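PDB 1W3W: annexin A8 from Homo sapiens, which binds phospholipid membranes in a calcium-dependent manner and acts as an anticoagulant by indirectly inhibiting the thromboplastin-specific complex of the coagulation cascade. Local coordinates for residues D46-R51 / A89-P94; I116-A121 / D273-R278; D230-E235 / S239-M244; Y264-A269 / K301-M306; R278-R283 / N317-L322. All coordinates share one frame; numbering follows the deposited sequence.

Contact 1: residues D46-R51 / A89-P94; sequences DVLTKR and ALMYPP
This contact lies in the all-helical annexin fold and, for the most part, in the predicted first annexin repeat. Leu48 and Thr49, of segment 46-51 on helix 41-48, meet Leu90 and Met91 near the end of helix 81-91. Leu48 CD2 touches the sulfur, Met91 SD, at 4.0 Å. The two side chains cross at about a right angle. Met91 is bent at chi2 (-52°) and again at chi3 (-57°), and this folded chain brings its sulfur to the leucine methyl. Beside this pair, Thr49 CG2 meets Leu90 CD1 at 4.1 Å. The same Leu90 methyl lies 4.4 Å from the backbone oxygen Leu48 O. The other branch of Thr49 turns from the apolar side: OG1 is hydrogen-bonded to Ser321 and to the carbonyl of Ile45. Arg56 binds both backbones, with NE on Leu48 O and NH1 on Leu90 O. The four touching residues are all buried. Across the two segments the side chains join by dispersion contacts alone, at ordinary packing distance. Thr49 OG1 and the carbonyls of Leu48 and Leu90 find their partners outside the pair of segments; what meets between the two helices is methyl groups and a thioether.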
# COMPACT_ATOMS: atom_id res chain seq x y z
N ASP A 46 -21.41 10.83 2.26
CA ASP A 46 -21.25 12.19 2.78
C ASP A 46 -20.67 12.21 4.18
O ASP A 46 -20.01 13.16 4.53
CB ASP A 46 -22.57 12.95 2.78
CG ASP A 46 -23.01 13.36 1.38
OD1 ASP A 46 -22.25 13.15 0.41
OD2 ASP A 46 -24.11 13.89 1.17
N VAL A 47 -20.92 11.18 4.98
CA VAL A 47 -20.33 11.11 6.31
C VAL A 47 -18.94 10.47 6.25
O VAL A 47 -17.94 11.07 6.67
CB VAL A 47 -21.25 10.33 7.29
CG1 VAL A 47 -20.54 10.07 8.61
CG2 VAL A 47 -22.55 11.08 7.53
N LEU A 48 -18.85 9.25 5.72
CA LEU A 48 -17.62 8.48 5.89
C LEU A 48 -16.44 8.96 5.06
O LEU A 48 -15.30 8.82 5.51
CB LEU A 48 -17.88 6.99 5.68
CG LEU A 48 -18.88 6.44 6.70
CD1 LEU A 48 -19.17 5.00 6.40
CD2 LEU A 48 -18.36 6.62 8.13
N THR A 49 -16.67 9.50 3.86
CA THR A 49 -15.55 10.06 3.06
C THR A 49 -15.17 11.49 3.41
O THR A 49 -14.17 11.97 2.91
CB THR A 49 -15.82 10.02 1.55
OG1 THR A 49 -16.89 10.91 1.20
CG2 THR A 49 -16.24 8.63 1.10
N LYS A 50 -15.96 12.18 4.24
CA LYS A 50 -15.64 13.54 4.65
C LYS A 50 -15.15 13.64 6.09
O LYS A 50 -14.88 14.73 6.56
CB LYS A 50 -16.86 14.45 4.46
CG LYS A 50 -17.27 14.67 3.00
CD LYS A 50 -16.15 15.33 2.20
CE LYS A 50 -16.51 15.52 0.72
NZ LYS A 50 -15.28 15.45 -0.14
N ARG A 51 -15.07 12.52 6.81
CA ARG A 51 -14.49 12.50 8.14
C ARG A 51 -13.17 11.74 8.10
O ARG A 51 -12.96 10.91 7.24
CB ARG A 51 -15.43 11.83 9.14
CG ARG A 51 -16.80 12.49 9.29
CD ARG A 51 -16.79 13.87 9.96
NE ARG A 51 -18.18 14.33 10.08
CZ ARG A 51 -18.81 15.12 9.22
NH1 ARG A 51 -18.18 15.66 8.19
NH2 ARG A 51 -20.08 15.39 9.42
N ALA A 89 -13.29 -0.74 3.94
CA ALA A 89 -11.87 -0.40 4.00
C ALA A 89 -11.63 0.90 4.79
O ALA A 89 -10.71 0.97 5.59
CB ALA A 89 -11.28 -0.29 2.60
N LEU A 90 -12.49 1.89 4.60
CA LEU A 90 -12.38 3.17 5.30
C LEU A 90 -12.54 3.05 6.80
O LEU A 90 -12.06 3.88 7.54
CB LEU A 90 -13.43 4.16 4.76
CG LEU A 90 -13.15 4.68 3.36
CD1 LEU A 90 -14.36 5.46 2.82
CD2 LEU A 90 -11.90 5.55 3.35
N MET A 91 -13.24 2.00 7.22
CA MET A 91 -13.54 1.77 8.65
C MET A 91 -12.42 1.11 9.44
O MET A 91 -12.44 1.13 10.67
CB MET A 91 -14.81 0.92 8.79
CG MET A 91 -16.08 1.61 8.35
SD MET A 91 -16.36 3.25 9.09
CE MET A 91 -16.31 2.89 10.76
N TYR A 92 -11.45 0.52 8.75
CA TYR A 92 -10.31 -0.06 9.44
C TYR A 92 -9.33 1.02 9.90
O TYR A 92 -8.97 1.91 9.13
CB TYR A 92 -9.58 -1.09 8.55
CG TYR A 92 -10.23 -2.45 8.58
CD1 TYR A 92 -11.36 -2.71 7.84
CD2 TYR A 92 -9.72 -3.47 9.37
CE1 TYR A 92 -11.98 -3.95 7.87
CE2 TYR A 92 -10.33 -4.72 9.41
CZ TYR A 92 -11.46 -4.94 8.67
OH TYR A 92 -12.10 -6.17 8.70
N PRO A 93 -8.87 0.92 11.14
CA PRO A 93 -7.76 1.79 11.57
C PRO A 93 -6.52 1.49 10.72
O PRO A 93 -6.37 0.38 10.19
CB PRO A 93 -7.53 1.39 13.04
CG PRO A 93 -8.71 0.60 13.45
CD PRO A 93 -9.31 0.00 12.21
N PRO A 94 -5.62 2.45 10.61
CA PRO A 94 -4.32 2.19 9.99
C PRO A 94 -3.59 1.01 10.67
O PRO A 94 -3.80 0.76 11.86
CB PRO A 94 -3.55 3.50 10.20
CG PRO A 94 -4.38 4.35 11.01
CD PRO A 94 -5.76 3.84 11.05

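Contact 2: residues I116-A121 / D273-R278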
# COMPACT_ATOMS: atom_id res chain seq x y z
N ILE A 116 1.40 -8.32 -1.20
CA ILE A 116 2.41 -8.48 -0.16
C ILE A 116 3.66 -7.66 -0.46
O ILE A 116 4.20 -7.00 0.42
CB ILE A 116 2.79 -9.99 0.04
CG1 ILE A 116 1.54 -10.83 0.32
CG2 ILE A 116 3.79 -10.12 1.20
CD1 ILE A 116 1.77 -12.37 0.28
N ILE A 117 4.11 -7.68 -1.72
CA ILE A 117 5.26 -6.89 -2.16
C ILE A 117 5.05 -5.39 -1.92
O ILE A 117 5.92 -4.71 -1.36
CB ILE A 117 5.51 -7.16 -3.68
CG1 ILE A 117 6.09 -8.57 -3.88
CG2 ILE A 117 6.42 -6.10 -4.29
CD1 ILE A 117 5.94 -9.13 -5.28
N GLU A 118 3.90 -4.89 -2.36
CA GLU A 118 3.55 -3.48 -2.26
C GLU A 118 3.63 -3.01 -0.82
O GLU A 118 4.25 -1.99 -0.53
CB GLU A 118 2.15 -3.25 -2.83
CG GLU A 118 1.53 -1.88 -2.56
CD GLU A 118 0.03 -1.91 -2.73
OE1 GLU A 118 -0.44 -2.07 -3.88
OE2 GLU A 118 -0.69 -1.78 -1.73
N ILE A 119 2.98 -3.72 0.08
CA ILE A 119 2.93 -3.29 1.46
C ILE A 119 4.30 -3.39 2.13
O ILE A 119 4.75 -2.43 2.77
CB ILE A 119 1.86 -4.05 2.24
CG1 ILE A 119 0.48 -3.72 1.66
CG2 ILE A 119 1.91 -3.65 3.70
CD1 ILE A 119 -0.64 -4.49 2.29
N LEU A 120 4.97 -4.53 1.96
CA LEU A 120 6.25 -4.72 2.64
C LEU A 120 7.35 -3.77 2.14
O LEU A 120 8.21 -3.34 2.91
CB LEU A 120 6.71 -6.19 2.56
CG LEU A 120 6.22 -7.08 3.72
CD1 LEU A 120 4.72 -7.00 3.91
CD2 LEU A 120 6.64 -8.53 3.53
N ALA A 121 7.33 -3.43 0.86
CA ALA A 121 8.34 -2.55 0.29
C ALA A 121 8.08 -1.07 0.53
O ALA A 121 9.03 -0.27 0.60
CB ALA A 121 8.50 -2.83 -1.18
N ASP A 273 -9.51 -3.32 -8.84
CA ASP A 273 -10.20 -2.51 -7.86
C ASP A 273 -9.59 -2.65 -6.47
O ASP A 273 -9.56 -1.69 -5.74
CB ASP A 273 -11.69 -2.85 -7.82
CG ASP A 273 -12.38 -2.45 -9.08
OD1 ASP A 273 -12.54 -1.24 -9.36
OD2 ASP A 273 -12.78 -3.31 -9.89
N GLY A 274 -9.13 -3.84 -6.12
CA GLY A 274 -8.47 -4.07 -4.83
C GLY A 274 -7.29 -3.12 -4.64
O GLY A 274 -7.14 -2.52 -3.57
N THR A 275 -6.49 -2.98 -5.68
CA THR A 275 -5.31 -2.11 -5.67
C THR A 275 -5.65 -0.63 -5.65
O THR A 275 -5.00 0.16 -4.96
CB THR A 275 -4.45 -2.44 -6.90
OG1 THR A 275 -3.98 -3.77 -6.77
CG2 THR A 275 -3.18 -1.61 -6.94
N LEU A 276 -6.67 -0.25 -6.42
CA LEU A 276 -7.19 1.11 -6.40
C LEU A 276 -7.69 1.50 -5.00
O LEU A 276 -7.32 2.53 -4.46
CB LEU A 276 -8.32 1.22 -7.43
CG LEU A 276 -8.98 2.56 -7.71
CD1 LEU A 276 -7.99 3.61 -8.19
CD2 LEU A 276 -10.06 2.34 -8.77
N ILE A 277 -8.53 0.66 -4.42
CA ILE A 277 -9.10 0.91 -3.11
C ILE A 277 -8.00 1.04 -2.06
O ILE A 277 -7.96 2.01 -1.31
CB ILE A 277 -10.10 -0.20 -2.73
CG1 ILE A 277 -11.39 -0.03 -3.56
CG2 ILE A 277 -10.37 -0.21 -1.23
CD1 ILE A 277 -12.31 -1.24 -3.56
N ARG A 278 -7.11 0.05 -2.00
CA ARG A 278 -6.11 -0.03 -0.95
C ARG A 278 -5.17 1.16 -0.94
O ARG A 278 -4.85 1.71 0.11
CB ARG A 278 -5.31 -1.33 -1.08
CG ARG A 278 -4.31 -1.57 0.04
CD ARG A 278 -3.57 -2.91 -0.08
NE ARG A 278 -2.98 -3.05 -1.40
CZ ARG A 278 -3.45 -3.81 -2.39
NH1 ARG A 278 -4.53 -4.54 -2.26
NH2 ARG A 278 -2.82 -3.80 -3.55
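Helix segments 116-121 and 273-278 run nearly parallel, 20° apart, with their axes 12.5 Å from each other at closest approach, and Glu118 and Arg278 span the distance between them. They belong to predicted repeats 2 and 4. The buried charges between them are consistent with the polar central channel known in annexins. Glu118 is extended and comes from the opposite direction to Arg278. The arginine grips it side-on, one nitrogen to each oxygen. Arg278 NE binds Glu118 OE2 at 2.6 Å, on the syn side of the carboxylate. Arg278 NH2 binds Glu118 OE1 at 3.0 Å. Both bonds are almost straight, and both oxygens lie close to the guanidinium plane. The carboxylate is turned 37° against that plane, so it is met partly from above. The arginine chain bends at chi3 (53°), which swings its NE edge toward Glu118. A weak bond from Arg278 NH2 to Thr275 OG1, 3.4 Å, also touches the group. The network goes on: Arg278 NH1 pairs with Glu101, and Glu118 OE1 also takes a salt bridge from Arg261. The mixed charges would be expected to keep both acids ionised. A leucine in place of Arg278 would probably leave Glu101 without this partner, and Glu118 with Arg261 but not the two-nitrogen grip. Apolar packing flanks the salt bridge: Ile119 CD1 rests against the aliphatic carbon Arg278 CD at 4.1 Å.

Contact 3: residues D230-E235 / S239-M244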
# COMPACT_ATOMS: atom_id res chain seq x y z
N ASP A 230 17.38 -1.29 -15.18
CA ASP A 230 17.63 -2.07 -16.39
C ASP A 230 18.41 -3.35 -16.07
O ASP A 230 18.17 -4.37 -16.69
CB ASP A 230 18.36 -1.24 -17.45
CG ASP A 230 17.44 -0.26 -18.14
OD1 ASP A 230 17.94 0.63 -18.85
OD2 ASP A 230 16.20 -0.30 -18.02
N SER A 231 19.30 -3.30 -15.08
CA SER A 231 20.03 -4.49 -14.65
C SER A 231 19.09 -5.49 -14.04
O SER A 231 19.10 -6.64 -14.41
CB SER A 231 21.14 -4.14 -13.68
OG SER A 231 22.14 -3.38 -14.33
N ILE A 232 18.23 -5.05 -13.13
CA ILE A 232 17.20 -5.91 -12.55
C ILE A 232 16.28 -6.50 -13.64
O ILE A 232 15.96 -7.68 -13.59
CB ILE A 232 16.38 -5.14 -11.48
CG1 ILE A 232 17.26 -4.85 -10.26
CG2 ILE A 232 15.16 -5.95 -11.04
CD1 ILE A 232 16.75 -3.77 -9.38
N LYS A 233 15.88 -5.69 -14.60
CA LYS A 233 14.97 -6.14 -15.67
C LYS A 233 15.61 -7.21 -16.55
O LYS A 233 14.91 -8.10 -17.05
CB LYS A 233 14.51 -4.98 -16.56
CG LYS A 233 13.44 -4.09 -15.96
CD LYS A 233 13.04 -2.98 -16.93
CE LYS A 233 12.19 -1.93 -16.26
NZ LYS A 233 11.68 -0.89 -17.22
N SER A 234 16.91 -7.11 -16.77
CA SER A 234 17.60 -8.07 -17.64
C SER A 234 18.03 -9.32 -16.88
O SER A 234 18.17 -10.37 -17.49
CB SER A 234 18.79 -7.42 -18.35
OG SER A 234 19.87 -7.23 -17.47
N GLU A 235 18.20 -9.21 -15.56
CA GLU A 235 18.77 -10.30 -14.75
C GLU A 235 17.75 -11.13 -13.96
O GLU A 235 18.08 -12.21 -13.47
CB GLU A 235 19.80 -9.75 -13.76
CG GLU A 235 21.10 -9.34 -14.42
CD GLU A 235 21.91 -8.36 -13.59
OE1 GLU A 235 21.68 -8.27 -12.36
OE2 GLU A 235 22.78 -7.67 -14.16
N SER A 239 7.92 -12.50 -10.00
CA SER A 239 7.67 -11.84 -8.72
C SER A 239 8.93 -11.25 -8.10
O SER A 239 8.86 -10.18 -7.50
CB SER A 239 7.02 -12.82 -7.75
OG SER A 239 5.63 -12.89 -8.04
N LEU A 240 10.06 -11.95 -8.22
CA LEU A 240 11.32 -11.43 -7.69
C LEU A 240 11.68 -10.09 -8.35
O LEU A 240 12.06 -9.15 -7.67
CB LEU A 240 12.47 -12.45 -7.86
CG LEU A 240 13.81 -12.01 -7.25
CD1 LEU A 240 13.70 -11.88 -5.73
CD2 LEU A 240 14.94 -12.97 -7.61
N GLU A 241 11.52 -10.01 -9.67
CA GLU A 241 11.73 -8.76 -10.41
C GLU A 241 10.83 -7.63 -9.90
O GLU A 241 11.30 -6.51 -9.64
CB GLU A 241 11.49 -8.98 -11.92
CG GLU A 241 11.78 -7.74 -12.78
CD GLU A 241 11.28 -7.85 -14.22
OE1 GLU A 241 10.86 -8.95 -14.63
OE2 GLU A 241 11.30 -6.83 -14.94
N GLU A 242 9.54 -7.93 -9.76
CA GLU A 242 8.55 -6.97 -9.25
C GLU A 242 8.97 -6.44 -7.89
O GLU A 242 8.94 -5.23 -7.65
CB GLU A 242 7.16 -7.62 -9.15
CG GLU A 242 6.00 -6.64 -8.90
CD GLU A 242 4.63 -7.34 -8.87
OE1 GLU A 242 3.67 -6.78 -8.28
OE2 GLU A 242 4.52 -8.45 -9.42
N ALA A 243 9.40 -7.34 -7.01
CA ALA A 243 9.79 -7.00 -5.65
C ALA A 243 11.02 -6.09 -5.63
O ALA A 243 11.03 -5.09 -4.91
CB ALA A 243 10.06 -8.27 -4.84
N MET A 244 12.05 -6.45 -6.41
CA MET A 244 13.27 -5.62 -6.50
C MET A 244 13.01 -4.24 -7.07
O MET A 244 13.45 -3.25 -6.50
CB MET A 244 14.36 -6.33 -7.32
CG MET A 244 15.04 -7.41 -6.53
SD MET A 244 16.36 -8.27 -7.39
CE MET A 244 16.77 -9.34 -6.11
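Ile232 of helix 228-235 packs against Glu241 and Met244 of helix 238-252. The two helices form an antiparallel hairpin joined by a short turn, within the predicted third annexin repeat. Their short segments run at 172° with axes 9.6 Å apart. The bond from Ile232 CA to CB points at the partner helix. At CB the chain branches. CG2, anti to the backbone N, has the most neighbours: it meets Met244 CB at 3.8 Å, the backbone oxygen Glu241 O at 4.1 Å and Glu241 CG at 4.2 Å. CG1 takes the other course, anti to the carbonyl carbon (chi1 -68°), and carries the terminal methyl. That tip, Ile232 CD1, returns to Met244 CB at 4.1 Å. The isoleucine thus holds the methionine by its root. The rest of Met244 is extended and leads away, toward Phe201 and Ile202 of helix 198-207. Leu245 and Val248 also cover Ile232. On the outer side Lys233 and Glu241 cross obliquely. Glu241 OE2 lies 3.6 Å from the methylene Lys233 CG, but Lys233 NZ stays 6.4 Å from that oxygen. The pair therefore makes no salt bridge. Any attraction between the charges would act at a distance and probably be weakened by solvent near the surface, where Lys233 is exposed. Cohesion between the two segments comes mainly from the buried isoleucine and the carbons around it.

Contact 4: residues Y264-A269 / K301-M306. With CA (calcium ion), chain B.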
# COMPACT_ATOMS: atom_id res chain seq x y z
N TYR A 264 -1.48 1.79 -13.06
CA TYR A 264 -1.52 0.45 -13.62
C TYR A 264 -2.68 -0.38 -13.10
O TYR A 264 -3.08 -1.34 -13.74
CB TYR A 264 -0.17 -0.26 -13.47
CG TYR A 264 0.84 0.22 -14.49
CD1 TYR A 264 1.94 0.98 -14.11
CD2 TYR A 264 0.68 -0.06 -15.85
CE1 TYR A 264 2.88 1.44 -15.06
CE2 TYR A 264 1.60 0.40 -16.80
CZ TYR A 264 2.70 1.14 -16.39
OH TYR A 264 3.61 1.61 -17.32
N ALA A 265 -3.28 0.02 -11.98
CA ALA A 265 -4.54 -0.55 -11.53
C ALA A 265 -5.68 -0.26 -12.51
O ALA A 265 -6.65 -1.00 -12.56
CB ALA A 265 -4.91 -0.01 -10.16
N MET A 266 -5.57 0.83 -13.26
CA MET A 266 -6.63 1.30 -14.15
C MET A 266 -6.33 1.13 -15.63
O MET A 266 -7.25 0.96 -16.43
CB MET A 266 -6.97 2.76 -13.83
CG MET A 266 -7.82 2.89 -12.57
SD MET A 266 -8.23 4.56 -12.09
CE MET A 266 -6.69 5.19 -11.62
N LYS A 267 -5.06 1.15 -16.01
CA LYS A 267 -4.66 1.12 -17.43
C LYS A 267 -5.12 -0.16 -18.11
O LYS A 267 -5.11 -1.24 -17.51
CB LYS A 267 -3.13 1.26 -17.55
CG LYS A 267 -2.53 0.93 -18.94
CD LYS A 267 -2.12 2.17 -19.71
CE LYS A 267 -3.32 2.93 -20.30
NZ LYS A 267 -3.45 2.73 -21.79
N GLY A 268 -5.55 -0.05 -19.37
CA GLY A 268 -5.97 -1.21 -20.14
C GLY A 268 -7.32 -1.76 -19.71
O GLY A 268 -8.09 -1.08 -19.02
N ALA A 269 -7.59 -3.00 -20.10
CA ALA A 269 -8.92 -3.61 -19.90
C ALA A 269 -9.21 -3.90 -18.44
O ALA A 269 -8.37 -4.45 -17.73
CB ALA A 269 -9.03 -4.90 -20.72
N LYS A 301 -2.53 13.69 -17.24
CA LYS A 301 -3.96 13.71 -16.92
C LYS A 301 -4.13 13.49 -15.41
O LYS A 301 -3.21 13.00 -14.75
CB LYS A 301 -4.69 12.61 -17.67
CG LYS A 301 -4.04 11.24 -17.63
CD LYS A 301 -4.90 10.21 -18.38
CE LYS A 301 -4.15 9.57 -19.56
NZ LYS A 301 -4.76 9.92 -20.88
N THR A 302 -5.29 13.86 -14.88
CA THR A 302 -5.53 13.73 -13.44
C THR A 302 -5.94 12.31 -13.03
O THR A 302 -6.48 11.54 -13.82
CB THR A 302 -6.61 14.70 -12.98
OG1 THR A 302 -7.86 14.36 -13.58
CG2 THR A 302 -6.31 16.15 -13.44
N LEU A 303 -5.68 11.97 -11.77
CA LEU A 303 -6.12 10.73 -11.17
C LEU A 303 -7.64 10.56 -11.31
O LEU A 303 -8.13 9.50 -11.69
CB LEU A 303 -5.73 10.73 -9.68
CG LEU A 303 -6.15 9.52 -8.86
CD1 LEU A 303 -5.61 8.26 -9.45
CD2 LEU A 303 -5.67 9.70 -7.42
N SER A 304 -8.38 11.62 -11.01
CA SER A 304 -9.84 11.62 -11.09
C SER A 304 -10.39 11.29 -12.48
O SER A 304 -11.39 10.60 -12.59
CB SER A 304 -10.39 12.96 -10.62
OG SER A 304 -10.08 13.14 -9.25
N SER A 305 -9.71 11.76 -13.53
CA SER A 305 -10.18 11.50 -14.89
C SER A 305 -10.13 10.01 -15.21
O SER A 305 -11.02 9.48 -15.89
CB SER A 305 -9.41 12.34 -15.94
OG SER A 305 -8.14 11.75 -16.27
N MET A 306 -9.10 9.33 -14.72
CA MET A 306 -9.00 7.90 -14.92
C MET A 306 -10.00 7.14 -14.08
O MET A 306 -10.60 6.17 -14.54
CB MET A 306 -7.57 7.40 -14.69
CG MET A 306 -6.77 7.45 -15.96
SD MET A 306 -5.18 6.72 -15.81
CE MET A 306 -5.56 5.07 -16.28
CA CA B . -9.29 -0.01 -17.21
O HOH W 1 -8.88 1.57 -18.97
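Met266 and Met306 interlock beside the calcium-binding loop of predicted annexin repeat 4. Segment 264-269 carries the start of the Lys-Gly-X-Gly loop of a type II annexin site, and segment 301-306 starts helix 303-310. The tight part is apolar and buried. Each methionine lays its terminal methyl by the other's root: Met306 CE is 3.7 Å from Met266 CB, and Met266 CE is 3.9 Å from Met306 CB. The two chains meet at a slant. Both are bent at the last torsion (chi3 -68° for Met266, 90° for Met306), which turns the methyls back on the partner. Met266 SD also sits over the backbone, 3.7 Å from Met306 C. Its methyl goes further and meets Leu303 CD1 at 3.9 Å, the side chains crossing at about a right angle. Phe295 of helix 288-299 packs on both Leu303 and Met306. An alanine at Met266 would keep the calcium-binding carbonyl and the CB under the Met306 methyl, but would probably leave a gap where the sulfur and methyl packed against Met306 CB and Leu303 CD1.

The other side is loose and open to solvent. Lys267 takes part mostly through its backbone, its N lying 4.0 Å from Met306 CE, while Gly268 has a positive phi that suits glycine. Here the oxygens turn to the metal. Gly270 O and Asp310 OD2 complete the protein ligands, a water adds one more, and the calcium ion is bound by Met266 O and Gly268 O at 2.4 Å each.

Contact 5: residues R278-R283 / N317-L322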
# COMPACT_ATOMS: atom_id res chain seq x y z
N ARG A 278 -7.11 0.05 -2.00
CA ARG A 278 -6.11 -0.03 -0.95
C ARG A 278 -5.17 1.16 -0.94
O ARG A 278 -4.85 1.71 0.11
CB ARG A 278 -5.31 -1.33 -1.08
CG ARG A 278 -4.31 -1.57 0.04
CD ARG A 278 -3.57 -2.91 -0.08
NE ARG A 278 -2.98 -3.05 -1.40
CZ ARG A 278 -3.45 -3.81 -2.39
NH1 ARG A 278 -4.53 -4.54 -2.26
NH2 ARG A 278 -2.82 -3.80 -3.55
N ASN A 279 -4.73 1.57 -2.12
CA ASN A 279 -3.79 2.67 -2.21
C ASN A 279 -4.42 4.02 -1.94
O ASN A 279 -3.81 4.86 -1.27
CB ASN A 279 -3.06 2.61 -3.54
CG ASN A 279 -2.05 1.50 -3.56
OD1 ASN A 279 -2.30 0.41 -4.08
ND2 ASN A 279 -0.94 1.73 -2.91
N ILE A 280 -5.65 4.24 -2.41
CA ILE A 280 -6.35 5.49 -2.12
C ILE A 280 -6.68 5.57 -0.63
O ILE A 280 -6.44 6.60 0.00
CB ILE A 280 -7.61 5.66 -3.00
CG1 ILE A 280 -7.16 6.05 -4.42
CG2 ILE A 280 -8.54 6.73 -2.43
CD1 ILE A 280 -8.26 6.29 -5.38
N VAL A 281 -7.20 4.49 -0.07
CA VAL A 281 -7.60 4.49 1.32
C VAL A 281 -6.40 4.64 2.25
O VAL A 281 -6.44 5.48 3.15
CB VAL A 281 -8.40 3.23 1.67
CG1 VAL A 281 -8.57 3.10 3.18
CG2 VAL A 281 -9.78 3.28 0.98
N SER A 282 -5.36 3.85 2.04
CA SER A 282 -4.21 3.80 2.97
C SER A 282 -3.32 5.05 2.86
O SER A 282 -2.66 5.42 3.83
CB SER A 282 -3.40 2.50 2.80
OG SER A 282 -2.67 2.44 1.59
N ARG A 283 -3.35 5.74 1.71
CA ARG A 283 -2.56 6.96 1.56
C ARG A 283 -3.37 8.25 1.75
O ARG A 283 -2.80 9.33 1.74
CB ARG A 283 -1.85 6.97 0.21
CG ARG A 283 -0.99 5.72 -0.04
CD ARG A 283 -0.02 5.42 1.09
NE ARG A 283 1.01 6.44 1.17
CZ ARG A 283 2.09 6.36 1.93
NH1 ARG A 283 2.29 5.32 2.72
NH2 ARG A 283 2.99 7.33 1.89
N ASN A 317 -18.46 7.55 -7.02
CA ASN A 317 -18.72 8.81 -6.34
C ASN A 317 -18.03 8.87 -4.99
O ASN A 317 -17.57 9.92 -4.58
CB ASN A 317 -20.21 9.07 -6.23
CG ASN A 317 -20.83 9.42 -7.57
OD1 ASN A 317 -20.19 10.04 -8.44
ND2 ASN A 317 -22.08 9.00 -7.77
N ALA A 318 -17.94 7.73 -4.32
CA ALA A 318 -17.22 7.64 -3.07
C ALA A 318 -15.72 7.84 -3.31
O ALA A 318 -15.06 8.53 -2.55
CB ALA A 318 -17.47 6.29 -2.40
N LEU A 319 -15.16 7.23 -4.35
CA LEU A 319 -13.73 7.40 -4.64
C LEU A 319 -13.41 8.86 -4.92
O LEU A 319 -12.41 9.39 -4.41
CB LEU A 319 -13.29 6.55 -5.83
CG LEU A 319 -13.06 5.06 -5.58
CD1 LEU A 319 -12.85 4.36 -6.88
CD2 LEU A 319 -11.87 4.83 -4.67
N LEU A 320 -14.26 9.51 -5.71
CA LEU A 320 -14.03 10.91 -6.07
C LEU A 320 -14.18 11.83 -4.86
O LEU A 320 -13.47 12.81 -4.76
CB LEU A 320 -14.99 11.34 -7.21
CG LEU A 320 -14.75 10.67 -8.57
CD1 LEU A 320 -15.85 11.08 -9.59
CD2 LEU A 320 -13.39 11.05 -9.13
N SER A 321 -15.08 11.50 -3.94
CA SER A 321 -15.26 12.28 -2.71
C SER A 321 -13.98 12.22 -1.86
O SER A 321 -13.55 13.23 -1.31
CB SER A 321 -16.47 11.77 -1.93
OG SER A 321 -16.74 12.57 -0.79
N LEU A 322 -13.37 11.04 -1.80
CA LEU A 322 -12.12 10.83 -1.06
C LEU A 322 -10.95 11.57 -1.69
O LEU A 322 -10.16 12.19 -1.00
CB LEU A 322 -11.76 9.34 -1.05
CG LEU A 322 -12.32 8.49 0.08
CD1 LEU A 322 -11.98 7.04 -0.22
CD2 LEU A 322 -11.74 8.93 1.43
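Ile280 touches Leu319 and Leu322 with methyl groups, and no flat side chain enters the contact. The flat group that matters beside it is a peptide carbonyl, Arg278 O, one turn below Ser282. Ser282 reaches this oxygen twice, from opposite faces of the carbonyl plane. Its backbone N gives the helical bond to Arg278 O, 2.9 Å. Its OG donates to the same oxygen at 2.7 Å, tilted 30° from the plane. Arg123 NH2 adds a weak bond to the hydroxyl.

Helices 273-283 and 313-323 carry these residues, and both fall in the predicted fourth annexin repeat, a bundle of helices. Ile280 faces helix 313-323. Its two branches divide the work. CG1 stands anti to the carbonyl carbon (chi1 -75°) and continues extended, so the tip CD1 reaches Leu319 CD2 at 4.0 Å. These two side chains cross at about a right angle. The shorter branch, CG2, meets Leu322 CD1 at 4.1 Å, with the chains set aslant. Leu319 and Leu322 are one helical turn apart and offer their methyls to one isoleucine. Ile307 of helix 303-310 packs on Ile280 as well. Val281 is covered slightly at the margin of the contact, and it also packs on Leu86 and Leu90 of helix 81-91. Leu86 also packs on Leu319.

Contacts 4 and 5 lie in one predicted annexin repeat and touch through Ser304 CB and Leu320 CD2, 3.9 Å apart. Contact 5 meets contact 1 with centres about 9 Å apart; Thr49 OG1 and Ser321 OG are probably hydrogen-bonded at 2.6 Å. Contact 2 shares Arg278 with contact 5 and is central, about 4 Å from the centre of the chain. It borders contact 4, where Leu276 CD1 lies 4.0 Å from Met266 CE, and contact 3, where Ile117 CG2 lies 3.7 Å from Ala243 CA. Contacts 1 and 3 are on opposite sides of the chain's centre, their own centres about 36 Å apart. Contact 4 carries calcium; the side chains of Thr275 and Leu319 are each about 12 Å from the ion.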